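Long-range contacts in uncharacterized protein (Desulfotomaculum acetoxidans, PDB 3U4Y), which is of unknown function but folds as a seven-bladed beta-propeller of the lactonase family, and whether it acts as a lactonase remains open: residues Val55-Gln66 with Ala78-Val89; Ile91-Val99 with Gln111-Ile121. All coordinates share one frame; numbering follows the deposited sequence.

Interaction 1: Val55-Gln66 with Ala78-Val89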
loop_
_atom_site.group_PDB
_atom_site.type_symbol
_atom_site.label_atom_id
_atom_site.label_comp_id
_atom_site.label_asym_id
_atom_site.label_seq_id
_atom_site.Cartn_x
_atom_site.Cartn_y
_atom_site.Cartn_z
ATOM N N VAL A 55 5.853 -10.355 1.286
ATOM C CA VAL A 55 7.067 -9.564 1.373
ATOM C C VAL A 55 6.951 -8.511 2.470
ATOM O O VAL A 55 5.934 -7.818 2.548
ATOM C CB VAL A 55 7.387 -8.901 0.034
ATOM C CG1 VAL A 55 8.155 -7.652 0.261
ATOM C CG2 VAL A 55 8.193 -9.849 -0.826
ATOM N N VAL A 56 7.967 -8.417 3.334
ATOM C CA VAL A 56 8.018 -7.362 4.355
ATOM C C VAL A 56 9.277 -6.518 4.198
ATOM O O VAL A 56 10.336 -7.028 3.863
ATOM C CB VAL A 56 7.968 -7.909 5.792
ATOM C CG1 VAL A 56 7.456 -6.847 6.726
ATOM C CG2 VAL A 56 7.057 -9.089 5.877
ATOM N N THR A 57 9.160 -5.224 4.448
ATOM C CA THR A 57 10.278 -4.306 4.266
ATOM C C THR A 57 10.786 -3.794 5.612
ATOM O O THR A 57 10.119 -3.938 6.633
ATOM C CB THR A 57 9.871 -3.100 3.382
ATOM O OG1 THR A 57 8.611 -2.599 3.831
ATOM C CG2 THR A 57 9.744 -3.509 1.923
ATOM N N SER A 58 11.976 -3.210 5.616
ATOM C CA SER A 58 12.469 -2.566 6.819
ATOM C C SER A 58 13.251 -1.323 6.443
ATOM O O SER A 58 13.869 -1.246 5.372
ATOM C CB SER A 58 13.291 -3.525 7.688
ATOM O OG SER A 58 14.494 -3.934 7.057
ATOM N N ASP A 59 13.195 -0.351 7.343
ATOM C CA ASP A 59 13.707 0.985 7.105
ATOM C C ASP A 59 15.193 1.057 7.406
ATOM O O ASP A 59 16.014 0.972 6.494
ATOM C CB ASP A 59 12.949 1.974 7.992
ATOM C CG ASP A 59 13.205 3.408 7.616
ATOM O OD1 ASP A 59 13.774 3.629 6.531
ATOM O OD2 ASP A 59 12.817 4.313 8.387
ATOM N N PHE A 60 15.518 1.212 8.692
ATOM C CA PHE A 60 16.883 1.473 9.163
ATOM C C PHE A 60 17.713 0.186 9.112
ATOM O O PHE A 60 18.941 0.227 8.950
ATOM C CB PHE A 60 16.834 2.130 10.561
ATOM C CG PHE A 60 18.147 2.145 11.302
ATOM C CD1 PHE A 60 19.319 2.571 10.692
ATOM C CD2 PHE A 60 18.200 1.761 12.639
ATOM C CE1 PHE A 60 20.528 2.588 11.395
ATOM C CE2 PHE A 60 19.401 1.778 13.343
ATOM C CZ PHE A 60 20.563 2.192 12.721
ATOM N N CYS A 61 17.030 -0.953 9.194
ATOM C CA CYS A 61 17.675 -2.240 8.970
ATOM C C CYS A 61 17.869 -2.562 7.475
ATOM O O CYS A 61 18.486 -3.557 7.126
ATOM C CB CYS A 61 16.894 -3.360 9.673
ATOM S SG CYS A 61 17.040 -3.427 11.504
ATOM N N GLN A 62 17.348 -1.711 6.601
ATOM C CA GLN A 62 17.363 -1.925 5.142
ATOM C C GLN A 62 17.324 -3.377 4.645
ATOM O O GLN A 62 18.045 -3.755 3.721
ATOM C CB GLN A 62 18.510 -1.167 4.471
ATOM C CG GLN A 62 19.892 -1.542 4.908
ATOM C CD GLN A 62 20.897 -0.468 4.536
ATOM O OE1 GLN A 62 20.876 0.624 5.094
ATOM N NE2 GLN A 62 21.771 -0.767 3.582
ATOM N N THR A 63 16.439 -4.172 5.229
ATOM C CA THR A 63 16.335 -5.567 4.855
ATOM C C THR A 63 14.942 -5.994 4.397
ATOM O O THR A 63 13.953 -5.740 5.076
ATOM C CB THR A 63 16.747 -6.452 6.023
ATOM O OG1 THR A 63 18.108 -6.168 6.359
ATOM C CG2 THR A 63 16.593 -7.926 5.653
ATOM N N LEU A 64 14.877 -6.660 3.250
ATOM C CA LEU A 64 13.627 -7.261 2.795
ATOM C C LEU A 64 13.555 -8.747 3.156
ATOM O O LEU A 64 14.493 -9.494 2.900
ATOM C CB LEU A 64 13.489 -7.097 1.282
ATOM C CG LEU A 64 12.264 -7.744 0.616
ATOM C CD1 LEU A 64 11.590 -6.792 -0.362
ATOM C CD2 LEU A 64 12.637 -9.035 -0.072
ATOM N N VAL A 65 12.447 -9.179 3.745
ATOM C CA VAL A 65 12.242 -10.608 3.999
ATOM C C VAL A 65 11.070 -11.182 3.178
ATOM O O VAL A 65 10.061 -10.502 2.972
ATOM C CB VAL A 65 12.023 -10.906 5.498
ATOM C CG1 VAL A 65 12.919 -10.041 6.334
ATOM C CG2 VAL A 65 10.589 -10.660 5.878
ATOM N N GLN A 66 11.226 -12.427 2.717
ATOM C CA GLN A 66 10.224 -13.125 1.907
ATOM C C GLN A 66 9.737 -14.370 2.618
ATOM O O GLN A 66 10.532 -15.146 3.124
ATOM C CB GLN A 66 10.809 -13.523 0.545
ATOM C CG GLN A 66 10.001 -14.594 -0.203
ATOM C CD GLN A 66 10.551 -14.908 -1.596
ATOM O OE1 GLN A 66 11.537 -14.316 -2.044
ATOM N NE2 GLN A 66 9.907 -15.846 -2.286
ATOM N N ALA A 78 13.832 -16.268 2.463
ATOM C CA ALA A 78 14.942 -15.411 2.058
ATOM C C ALA A 78 15.041 -14.202 2.970
ATOM O O ALA A 78 14.024 -13.738 3.485
ATOM C CB ALA A 78 14.802 -14.977 0.602
ATOM N N ILE A 79 16.270 -13.728 3.191
ATOM C CA ILE A 79 16.531 -12.452 3.868
ATOM C C ILE A 79 17.677 -11.736 3.165
ATOM O O ILE A 79 18.832 -12.153 3.280
ATOM C CB ILE A 79 16.875 -12.609 5.376
ATOM C CG1 ILE A 79 15.674 -13.168 6.145
ATOM C CG2 ILE A 79 17.287 -11.275 5.960
ATOM C CD1 ILE A 79 15.795 -13.137 7.641
ATOM N N GLN A 80 17.350 -10.672 2.431
ATOM C CA GLN A 80 18.354 -9.890 1.706
ATOM C C GLN A 80 18.466 -8.444 2.204
ATOM O O GLN A 80 17.469 -7.843 2.614
ATOM C CB GLN A 80 18.057 -9.918 0.211
ATOM C CG GLN A 80 18.291 -11.274 -0.427
ATOM C CD GLN A 80 19.765 -11.610 -0.550
ATOM O OE1 GLN A 80 20.606 -10.715 -0.636
ATOM N NE2 GLN A 80 20.086 -12.902 -0.554
ATOM N N GLU A 81 19.681 -7.897 2.186
ATOM C CA GLU A 81 19.885 -6.493 2.549
ATOM C C GLU A 81 19.907 -5.667 1.279
ATOM O O GLU A 81 20.463 -6.086 0.259
ATOM C CB GLU A 81 21.190 -6.273 3.339
ATOM C CG GLU A 81 22.062 -5.098 2.820
ATOM C CD GLU A 81 23.286 -4.766 3.695
ATOM O OE1 GLU A 81 23.243 -4.968 4.929
ATOM O OE2 GLU A 81 24.296 -4.283 3.137
ATOM N N GLY A 82 19.293 -4.496 1.332
ATOM C CA GLY A 82 19.318 -3.610 0.192
ATOM C C GLY A 82 20.395 -2.546 0.292
ATOM O O GLY A 82 20.988 -2.325 1.341
ATOM N N GLN A 83 20.641 -1.884 -0.827
ATOM C CA GLN A 83 21.531 -0.746 -0.889
ATOM C C GLN A 83 21.168 0.331 0.146
ATOM O O GLN A 83 22.049 0.904 0.802
ATOM C CB GLN A 83 21.476 -0.169 -2.300
ATOM C CG GLN A 83 22.782 -0.238 -3.065
ATOM C CD GLN A 83 23.473 1.122 -3.138
ATOM O OE1 GLN A 83 23.721 1.768 -2.114
ATOM N NE2 GLN A 83 23.770 1.568 -4.358
ATOM N N SER A 84 19.876 0.612 0.290
ATOM C CA SER A 84 19.413 1.632 1.230
ATOM C C SER A 84 18.082 1.238 1.862
ATOM O O SER A 84 17.596 0.130 1.645
ATOM C CB SER A 84 19.284 2.987 0.537
ATOM O OG SER A 84 18.313 2.941 -0.498
ATOM N N SER A 85 17.495 2.149 2.639
ATOM C CA SER A 85 16.264 1.856 3.378
ATOM C C SER A 85 15.043 1.548 2.494
ATOM O O SER A 85 15.055 1.794 1.287
ATOM C CB SER A 85 15.919 3.018 4.286
ATOM O OG SER A 85 15.205 3.998 3.552
HETATM N N MSE A 86 13.978 1.040 3.116
HETATM C CA MSE A 86 12.788 0.599 2.400
HETATM C C MSE A 86 11.501 0.909 3.151
HETATM O O MSE A 86 11.490 0.873 4.381
HETATM C CB MSE A 86 12.842 -0.912 2.218
HETATM C CG MSE A 86 13.830 -1.387 1.201
HETATM SE SE MSE A 86 14.207 -3.265 1.492
HETATM C CE MSE A 86 15.993 -3.296 0.703
ATOM N N ALA A 87 10.413 1.183 2.425
ATOM C CA ALA A 87 9.118 1.350 3.085
ATOM C C ALA A 87 7.921 0.817 2.279
ATOM O O ALA A 87 7.620 -0.362 2.377
ATOM C CB ALA A 87 8.905 2.794 3.553
ATOM N N ASP A 88 7.220 1.650 1.509
ATOM C CA ASP A 88 6.086 1.116 0.746
ATOM C C ASP A 88 6.626 0.048 -0.213
ATOM O O ASP A 88 7.774 0.135 -0.675
ATOM C CB ASP A 88 5.266 2.219 0.013
ATOM C CG ASP A 88 3.794 1.793 -0.291
ATOM O OD1 ASP A 88 3.365 0.690 0.126
ATOM O OD2 ASP A 88 3.051 2.568 -0.941
ATOM N N VAL A 89 5.815 -0.985 -0.459
ATOM C CA VAL A 89 6.112 -1.982 -1.483
ATOM C C VAL A 89 4.909 -2.279 -2.311
ATOM O O VAL A 89 3.790 -2.342 -1.805
ATOM C CB VAL A 89 6.473 -3.355 -0.903
ATOM C CG1 VAL A 89 7.881 -3.721 -1.265
ATOM C CG2 VAL A 89 6.216 -3.403 0.591
#

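Interaction 2: Ile91-Val99 with Gln111-Ile121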
loop_
_atom_site.group_PDB
_atom_site.type_symbol
_atom_site.label_atom_id
_atom_site.label_comp_id
_atom_site.label_asym_id
_atom_site.label_seq_id
_atom_site.Cartn_x
_atom_site.Cartn_y
_atom_site.Cartn_z
ATOM N N ILE A 91 4.041 -5.199 -5.664
ATOM C CA ILE A 91 4.509 -6.277 -6.516
ATOM C C ILE A 91 3.980 -6.032 -7.913
ATOM O O ILE A 91 2.891 -5.481 -8.075
ATOM C CB ILE A 91 3.971 -7.615 -6.045
ATOM C CG1 ILE A 91 3.650 -7.538 -4.552
ATOM C CG2 ILE A 91 4.956 -8.704 -6.382
ATOM C CD1 ILE A 91 4.315 -8.588 -3.695
ATOM N N THR A 92 4.754 -6.425 -8.918
ATOM C CA THR A 92 4.301 -6.340 -10.287
ATOM C C THR A 92 3.112 -7.263 -10.406
ATOM O O THR A 92 2.964 -8.177 -9.586
ATOM C CB THR A 92 5.386 -6.796 -11.231
ATOM O OG1 THR A 92 5.922 -8.030 -10.753
ATOM C CG2 THR A 92 6.486 -5.777 -11.285
ATOM N N PRO A 93 2.278 -7.058 -11.443
ATOM C CA PRO A 93 1.006 -7.783 -11.473
ATOM C C PRO A 93 1.232 -9.277 -11.733
ATOM O O PRO A 93 0.394 -10.094 -11.344
ATOM C CB PRO A 93 0.283 -7.151 -12.654
ATOM C CG PRO A 93 1.337 -6.420 -13.448
ATOM C CD PRO A 93 2.651 -6.585 -12.788
ATOM N N ASP A 94 2.354 -9.619 -12.374
ATOM C CA ASP A 94 2.724 -11.012 -12.624
ATOM C C ASP A 94 3.422 -11.709 -11.451
ATOM O O ASP A 94 3.839 -12.849 -11.569
ATOM C CB ASP A 94 3.596 -11.124 -13.877
ATOM C CG ASP A 94 4.942 -10.455 -13.714
ATOM O OD1 ASP A 94 5.358 -10.225 -12.554
ATOM O OD2 ASP A 94 5.590 -10.164 -14.745
ATOM N N ASP A 95 3.575 -11.021 -10.331
ATOM C CA ASP A 95 4.127 -11.648 -9.140
ATOM C C ASP A 95 5.625 -11.952 -9.253
ATOM O O ASP A 95 6.194 -12.586 -8.374
ATOM C CB ASP A 95 3.372 -12.939 -8.839
ATOM C CG ASP A 95 1.965 -12.703 -8.292
ATOM O OD1 ASP A 95 1.772 -11.797 -7.455
ATOM O OD2 ASP A 95 1.044 -13.454 -8.685
ATOM N N GLN A 96 6.271 -11.501 -10.320
ATOM C CA GLN A 96 7.684 -11.808 -10.511
ATOM C C GLN A 96 8.614 -10.910 -9.681
ATOM O O GLN A 96 9.610 -11.387 -9.147
ATOM C CB GLN A 96 8.051 -11.750 -11.996
ATOM C CG GLN A 96 9.457 -12.216 -12.336
ATOM C CD GLN A 96 9.686 -12.341 -13.844
ATOM O OE1 GLN A 96 8.752 -12.192 -14.646
ATOM N NE2 GLN A 96 10.934 -12.622 -14.236
ATOM N N PHE A 97 8.282 -9.621 -9.570
ATOM C CA PHE A 97 9.110 -8.642 -8.842
ATOM C C PHE A 97 8.385 -7.865 -7.759
ATOM O O PHE A 97 7.179 -7.640 -7.835
ATOM C CB PHE A 97 9.692 -7.604 -9.790
ATOM C CG PHE A 97 10.552 -8.180 -10.845
ATOM C CD1 PHE A 97 11.837 -8.580 -10.556
ATOM C CD2 PHE A 97 10.078 -8.324 -12.129
ATOM C CE1 PHE A 97 12.628 -9.110 -11.533
ATOM C CE2 PHE A 97 10.868 -8.855 -13.115
ATOM C CZ PHE A 97 12.140 -9.246 -12.821
ATOM N N ALA A 98 9.155 -7.432 -6.767
ATOM C CA ALA A 98 8.668 -6.554 -5.711
ATOM C C ALA A 98 9.448 -5.281 -5.839
ATOM O O ALA A 98 10.651 -5.329 -6.074
ATOM C CB ALA A 98 8.919 -7.163 -4.354
ATOM N N VAL A 99 8.778 -4.138 -5.704
ATOM C CA VAL A 99 9.467 -2.859 -5.832
ATOM C C VAL A 99 9.289 -2.001 -4.592
ATOM O O VAL A 99 8.185 -1.902 -4.037
ATOM C CB VAL A 99 9.028 -2.080 -7.062
ATOM C CG1 VAL A 99 9.823 -0.828 -7.151
ATOM C CG2 VAL A 99 9.255 -2.895 -8.309
ATOM N N GLN A 111 14.096 0.274 -5.420
ATOM C CA GLN A 111 14.782 -1.002 -5.562
ATOM C C GLN A 111 13.805 -2.086 -5.952
ATOM O O GLN A 111 12.730 -2.190 -5.350
ATOM C CB GLN A 111 15.423 -1.399 -4.232
ATOM C CG GLN A 111 16.311 -0.339 -3.594
ATOM C CD GLN A 111 17.140 -0.913 -2.471
ATOM O OE1 GLN A 111 18.192 -1.500 -2.711
ATOM N NE2 GLN A 111 16.660 -0.779 -1.241
ATOM N N SER A 112 14.184 -2.890 -6.952
ATOM C CA SER A 112 13.399 -4.062 -7.367
ATOM C C SER A 112 14.062 -5.365 -6.951
ATOM O O SER A 112 15.276 -5.449 -6.864
ATOM C CB SER A 112 13.194 -4.097 -8.879
ATOM O OG SER A 112 14.394 -4.481 -9.517
ATOM N N TYR A 113 13.245 -6.390 -6.754
ATOM C CA TYR A 113 13.675 -7.636 -6.146
ATOM C C TYR A 113 13.033 -8.837 -6.852
ATOM O O TYR A 113 11.807 -8.896 -6.956
ATOM C CB TYR A 113 13.266 -7.581 -4.679
ATOM C CG TYR A 113 13.275 -8.894 -3.944
ATOM C CD1 TYR A 113 14.419 -9.348 -3.292
ATOM C CD2 TYR A 113 12.133 -9.669 -3.873
ATOM C CE1 TYR A 113 14.424 -10.546 -2.605
ATOM C CE2 TYR A 113 12.130 -10.875 -3.186
ATOM C CZ TYR A 113 13.276 -11.307 -2.551
ATOM O OH TYR A 113 13.254 -12.505 -1.872
ATOM N N SER A 114 13.853 -9.778 -7.339
ATOM C CA SER A 114 13.347 -10.972 -8.045
ATOM C C SER A 114 12.897 -12.099 -7.118
ATOM O O SER A 114 13.695 -12.623 -6.359
ATOM C CB SER A 114 14.390 -11.522 -9.025
ATOM O OG SER A 114 13.853 -12.585 -9.812
ATOM N N PHE A 115 11.629 -12.484 -7.197
ATOM C CA PHE A 115 11.092 -13.562 -6.370
ATOM C C PHE A 115 11.652 -14.913 -6.783
ATOM O O PHE A 115 11.690 -15.860 -5.990
ATOM C CB PHE A 115 9.584 -13.631 -6.528
ATOM C CG PHE A 115 8.822 -12.743 -5.594
ATOM C CD1 PHE A 115 8.331 -13.238 -4.395
ATOM C CD2 PHE A 115 8.555 -11.426 -5.930
ATOM C CE1 PHE A 115 7.607 -12.435 -3.539
ATOM C CE2 PHE A 115 7.830 -10.613 -5.077
ATOM C CZ PHE A 115 7.358 -11.120 -3.882
ATOM N N LEU A 116 12.048 -15.007 -8.044
ATOM C CA LEU A 116 12.596 -16.242 -8.579
ATOM C C LEU A 116 14.022 -16.404 -8.077
ATOM O O LEU A 116 14.385 -17.440 -7.516
ATOM C CB LEU A 116 12.577 -16.193 -10.104
ATOM C CG LEU A 116 11.553 -15.193 -10.658
ATOM C CD1 LEU A 116 12.033 -14.586 -11.968
ATOM C CD2 LEU A 116 10.158 -15.815 -10.812
ATOM N N LYS A 117 14.816 -15.353 -8.272
ATOM C CA LYS A 117 16.226 -15.350 -7.912
ATOM C C LYS A 117 16.425 -15.035 -6.441
ATOM O O LYS A 117 17.517 -15.225 -5.904
ATOM C CB LYS A 117 16.991 -14.341 -8.763
ATOM C CG LYS A 117 16.671 -14.406 -10.250
ATOM C CD LYS A 117 17.748 -13.723 -11.080
ATOM C CE LYS A 117 18.231 -14.636 -12.201
ATOM N NZ LYS A 117 19.614 -14.316 -12.668
ATOM N N ASN A 118 15.366 -14.569 -5.787
ATOM C CA ASN A 118 15.404 -14.243 -4.359
ATOM C C ASN A 118 16.431 -13.154 -4.021
ATOM O O ASN A 118 16.882 -13.077 -2.881
ATOM C CB ASN A 118 15.677 -15.494 -3.514
ATOM C CG ASN A 118 14.532 -16.502 -3.547
ATOM O OD1 ASN A 118 13.817 -16.664 -2.565
ATOM N ND2 ASN A 118 14.369 -17.194 -4.671
ATOM N N LYS A 119 16.784 -12.325 -5.010
ATOM C CA LYS A 119 17.745 -11.222 -4.848
ATOM C C LYS A 119 17.231 -9.876 -5.392
ATOM O O LYS A 119 16.166 -9.822 -6.016
ATOM C CB LYS A 119 19.057 -11.548 -5.564
ATOM C CG LYS A 119 19.236 -12.997 -5.960
ATOM C CD LYS A 119 19.992 -13.107 -7.280
ATOM C CE LYS A 119 19.368 -12.196 -8.344
ATOM N NZ LYS A 119 20.023 -12.347 -9.675
ATOM N N PHE A 120 17.991 -8.799 -5.164
ATOM C CA PHE A 120 17.699 -7.509 -5.794
ATOM C C PHE A 120 18.351 -7.404 -7.144
ATOM O O PHE A 120 19.376 -8.015 -7.394
ATOM C CB PHE A 120 18.131 -6.325 -4.952
ATOM C CG PHE A 120 17.301 -6.123 -3.743
ATOM C CD1 PHE A 120 16.224 -5.274 -3.774
ATOM C CD2 PHE A 120 17.581 -6.800 -2.574
ATOM C CE1 PHE A 120 15.433 -5.091 -2.652
ATOM C CE2 PHE A 120 16.808 -6.619 -1.450
ATOM C CZ PHE A 120 15.727 -5.761 -1.489
ATOM N N ILE A 121 17.751 -6.594 -8.003
ATOM C CA ILE A 121 18.069 -6.595 -9.419
ATOM C C ILE A 121 18.497 -5.216 -9.858
ATOM O O ILE A 121 19.462 -5.066 -10.598
ATOM C CB ILE A 121 16.849 -7.039 -10.271
ATOM C CG1 ILE A 121 16.640 -8.546 -10.155
ATOM C CG2 ILE A 121 17.032 -6.651 -11.724
ATOM C CD1 ILE A 121 16.277 -9.215 -11.473
#

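Interaction 1: Val55-Gln66 with Ala78-Val89
The backbone O of Gln-62 receives the N-H of Gly-82 at 2.8 Å in an almost straight bond (176°), and the CA-H of Glu-81 leans on the same oxygen. Gln-62 also closes the type I turn that starts at Asp-59, and its side chain comes back on Gly-82: with CG between the backbone N and the carbonyl carbon (chi1 61°) and the chain extended beyond, NE2 bonds Gly-82 O at 2.8 Å, tilted from the carbonyl plane. One glycine is thus held at both its N and its O. With an alanine in place of Gln-62, Gly-82 O would probably be left without its side-chain donor and the loop after the strand freer to shift. Beyond the turn, strands 63-66 and 78-81 run antiparallel, and Leu-64 pairs with Gln-80 through two backbone bonds. On the face of Thr-63 and Val-65, Thr-63 CG2 meets Ile-79 CG2. Met-86, a selenomethionine, packs against Leu-64, its SE 3.9 Å from Leu-64 CB and its CE near Gln-62 O. Farther along, Thr-57 OG1 lies 2.8 Å from Ala-87 O, a possible hydrogen bond whose proton is not settled, and accepts from Asp-44 N, while Thr-57 CG2 and Val-89 CG1 meet tip to tip at 3.7 Å. A four-stranded antiparallel blade whose last strand leads by a loop into the first strand of the next is typical of the beta-propeller.

Interaction 2: Ile91-Val99 with Gln111-Ile121
Phe-97 and Phe-115 both carry CG anti to the carbonyl carbon (chi1 -60° and -87°), which brings the Phe-115 ring in beside Ala-98 and sends the Phe-97 ring along Ser-114 on the other face of the sheet. Phe-97 lies in strand 97-100 and Phe-115 just past the end of strand 109-114; these are the two middle strands of a propeller blade, paired as an antiparallel hairpin. Ala-98 and Tyr-113 are its hydrogen-bonded pair, with Ala-98 N reaching Tyr-113 O at 3.0 Å in the carbonyl plane. Two residues on, Phe-115 N bonds Gln-96 O at 3.0 Å, carrying the ladder past the end of the strand. Phe-115 CE2 then touches Ala-98 CB at 3.7 Å; the Ile-91 side chain crosses that of Phe-115 at about a right angle, though the exact place of its CG2 is doubtful. Before the hairpin the chain turns from Thr-92 to Asp-95: Asp-94 OD1 takes Gln-96 N in an Asx turn, and Thr-92 OG1 accepts Phe-97 N. Gln-96 CG covers one face of the Phe-97 ring, 3.7 Å above its plane and offset toward the rim. At the edge of that ring, Ile-121 CD1 lies 3.7 Å from Phe-97 CE1.

The two contacts sit in neighbouring blades. Interaction 1 joins the third and fourth strands of one blade and sets its second strand against the loop and the start of the next blade's first strand; interaction 2 joins the second and third strands of that next blade. The first is larger and more deeply buried, and much of its chemistry is polar loop anchoring. The second is partly buried and leans on aromatic rings around a short hairpin. Between them the blades meet directly: Gln-66 OE1 and Tyr-113 OH lie 2.5 Å apart, probably hydrogen-bonded, and Gln-111 reaches the loop at Gln-83 more weakly. Phe-120 adds ring packing against Leu-64, Gln-80 and Met-86.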